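Local coordinates for cellulase (PDB 4W7W), which probably cleaves beta-1,4-glucosidic bonds of cellulose as a family 5 glycoside hydrolase built on a TIM barrel, at residues Met152-Gly157 / Glu222-Leu227. Numbering follows the deposited sequence.
With BGC (beta-D-glucopyranose), chain C.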
loop_
_atom_site.group_PDB
_atom_site.type_symbol
_atom_site.label_atom_id
_atom_site.label_comp_id
_atom_site.label_asym_id
_atom_site.label_seq_id
_atom_site.Cartn_x
_atom_site.Cartn_y
_atom_site.Cartn_z
ATOM N N MET A 152 0.348 0.617 -7.503
ATOM C CA MET A 152 0.570 -0.802 -7.722
ATOM C C MET A 152 1.215 -1.434 -6.517
ATOM O O MET A 152 2.283 -0.998 -6.081
ATOM C CB MET A 152 1.511 -1.026 -8.912
ATOM C CG MET A 152 1.758 -2.482 -9.249
ATOM S SD MET A 152 0.280 -3.425 -9.671
ATOM C CE MET A 152 -0.167 -2.634 -11.216
ATOM N N ASN A 153 0.627 -2.499 -6.003
ATOM C CA ASN A 153 1.258 -3.217 -4.910
ATOM C C ASN A 153 2.475 -3.987 -5.408
ATOM O O ASN A 153 2.341 -4.855 -6.274
ATOM C CB ASN A 153 0.307 -4.193 -4.266
ATOM C CG ASN A 153 0.939 -4.855 -3.073
ATOM O OD1 ASN A 153 1.255 -4.170 -2.101
ATOM N ND2 ASN A 153 1.154 -6.151 -3.132
ATOM N N GLU A 154 3.640 -3.712 -4.819
ATOM C CA GLU A 154 4.848 -4.552 -4.984
ATOM C C GLU A 154 5.146 -5.000 -6.422
ATOM O O GLU A 154 5.218 -6.199 -6.715
ATOM C CB GLU A 154 4.801 -5.754 -4.040
ATOM C CG GLU A 154 4.768 -5.303 -2.595
ATOM C CD GLU A 154 4.918 -6.432 -1.601
ATOM O OE1 GLU A 154 5.056 -7.589 -2.029
ATOM O OE2 GLU A 154 4.894 -6.132 -0.373
ATOM N N PRO A 155 5.374 -4.045 -7.330
ATOM C CA PRO A 155 5.955 -4.448 -8.609
ATOM C C PRO A 155 7.223 -5.273 -8.380
ATOM O O PRO A 155 7.982 -5.010 -7.455
ATOM C CB PRO A 155 6.320 -3.114 -9.276
ATOM C CG PRO A 155 5.524 -2.066 -8.559
ATOM C CD PRO A 155 5.404 -2.588 -7.147
ATOM N N ASN A 156 7.433 -6.270 -9.226
ATOM C CA ASN A 156 8.643 -7.082 -9.205
ATOM C C ASN A 156 8.711 -7.748 -10.577
ATOM O O ASN A 156 7.743 -7.704 -11.333
ATOM C CB ASN A 156 8.575 -8.118 -8.081
ATOM C CG ASN A 156 7.458 -9.107 -8.260
ATOM O OD1 ASN A 156 6.280 -8.839 -7.909
ATOM N ND2 ASN A 156 7.774 -10.224 -8.826
ATOM N N GLY A 157 9.859 -8.327 -10.920
ATOM C CA GLY A 157 9.943 -9.031 -12.200
ATOM C C GLY A 157 9.962 -8.087 -13.395
ATOM O O GLY A 157 9.590 -8.479 -14.505
ATOM N N GLU A 222 6.078 4.929 -2.118
ATOM C CA GLU A 222 5.625 3.849 -1.255
ATOM C C GLU A 222 6.689 2.773 -1.160
ATOM O O GLU A 222 7.080 2.222 -2.184
ATOM C CB GLU A 222 4.333 3.249 -1.833
ATOM C CG GLU A 222 3.800 2.091 -1.003
ATOM C CD GLU A 222 2.505 1.529 -1.534
ATOM O OE1 GLU A 222 1.756 2.287 -2.186
ATOM O OE2 GLU A 222 2.234 0.328 -1.265
ATOM N N ALA A 223 7.101 2.477 0.073
ATOM C CA ALA A 223 8.004 1.375 0.352
ATOM C C ALA A 223 7.308 0.423 1.321
ATOM O O ALA A 223 6.386 0.821 2.036
ATOM C CB ALA A 223 9.321 1.859 0.941
ATOM N N HIS A 224 7.733 -0.838 1.298
ATOM C CA HIS A 224 7.268 -1.851 2.244
ATOM C C HIS A 224 8.461 -2.356 3.012
ATOM O O HIS A 224 9.572 -2.374 2.488
ATOM C CB HIS A 224 6.609 -3.031 1.534
ATOM C CG HIS A 224 5.348 -2.660 0.819
ATOM N ND1 HIS A 224 4.560 -3.586 0.176
ATOM C CD2 HIS A 224 4.740 -1.462 0.660
ATOM C CE1 HIS A 224 3.527 -2.961 -0.371
ATOM N NE2 HIS A 224 3.607 -1.678 -0.078
ATOM N N GLN A 225 8.261 -2.783 4.258
ATOM C CA GLN A 225 9.381 -3.323 5.026
ATOM C C GLN A 225 8.911 -4.351 6.033
ATOM O O GLN A 225 8.161 -4.060 6.956
ATOM C CB GLN A 225 10.166 -2.226 5.748
ATOM C CG GLN A 225 11.470 -2.727 6.351
ATOM C CD GLN A 225 12.408 -3.238 5.290
ATOM O OE1 GLN A 225 12.735 -2.523 4.350
ATOM N NE2 GLN A 225 12.864 -4.474 5.433
ATOM N N TYR A 226 9.415 -5.563 5.842
ATOM C CA TYR A 226 9.239 -6.665 6.784
ATOM C C TYR A 226 10.594 -7.024 7.386
ATOM O O TYR A 226 11.642 -6.641 6.861
ATOM C CB TYR A 226 8.588 -7.850 6.062
ATOM C CG TYR A 226 7.159 -7.568 5.648
ATOM C CD1 TYR A 226 6.112 -7.748 6.534
ATOM C CD2 TYR A 226 6.849 -7.114 4.365
ATOM C CE1 TYR A 226 4.800 -7.492 6.162
ATOM C CE2 TYR A 226 5.526 -6.850 3.997
ATOM C CZ TYR A 226 4.502 -7.049 4.905
ATOM O OH TYR A 226 3.185 -6.817 4.602
ATOM N N LEU A 227 10.569 -7.719 8.521
ATOM C CA LEU A 227 11.757 -7.820 9.362
ATOM C C LEU A 227 12.304 -9.230 9.525
ATOM O O LEU A 227 13.216 -9.443 10.317
ATOM C CB LEU A 227 11.470 -7.224 10.748
ATOM C CG LEU A 227 11.063 -5.751 10.844
ATOM C CD1 LEU A 227 11.140 -5.242 12.267
ATOM C CD2 LEU A 227 11.812 -4.858 9.872
HETATM C C2 BGC C . 7.080 -12.110 -1.280
HETATM C C3 BGC C . 5.763 -11.354 -1.380
HETATM C C4 BGC C . 5.636 -10.323 -0.263
HETATM C C5 BGC C . 6.883 -9.448 -0.219
HETATM C C6 BGC C . 6.884 -8.528 0.988
HETATM C C1 BGC C . 8.222 -11.114 -1.226
HETATM O O2 BGC C . 7.275 -12.970 -2.408
HETATM O O3 BGC C . 4.680 -12.280 -1.297
HETATM O O4 BGC C . 4.446 -9.548 -0.423
HETATM O O5 BGC C . 8.055 -10.255 -0.102
HETATM O O6 BGC C . 8.093 -7.764 1.044
HETATM O O HOH W 1 3.424 -1.099 -3.521
HETATM O O HOH W 2 1.538 2.113 -5.087
#
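The ND1-H of H224 donates a hydrogen bond to the carboxylate of E154. The bond from ND1 to OE2 of E154 is 2.6 Å long, with an N-H...O angle of 164°. It lies in the imidazole plane and uses the anti lone pair of OE2, although carboxylate and ring planes are 57° apart. The E154 chain is extended beyond CG (chi2 -172°), which carries the carboxylate out to the ring edge and the sugar. Its second oxygen, OE1, accepts a 2.6 Å hydrogen bond from O4 of a glucose unit of the bound glycan, whose pocket includes E154 and Y226. Held at both oxygens, the carboxylate probably has little freedom to rotate. At the other ring nitrogen, NE2 of H224 donates to OE2 of E222 at 2.7 Å, again near the ring plane. Both ring nitrogens thus donate to carboxylates. N153 meets the ring edge between them. Its OD1 lies in the ring plane, 3.1 Å from CE1 of H224, and is also hydrogen-bonded to R67, which forms a salt bridge with E222. A water links M152 O, E154 N and, weakly, E222 OE2. N153 and E154 form the Asn-Glu pair that follows the fourth strand in family 5 enzymes, where the glutamate is the acid/base; E154 probably has this role. The contact joins the loop between strand 147-150 and helix 160-176 to barrel strand 219-226, with E266 of strand 262-268 beside it.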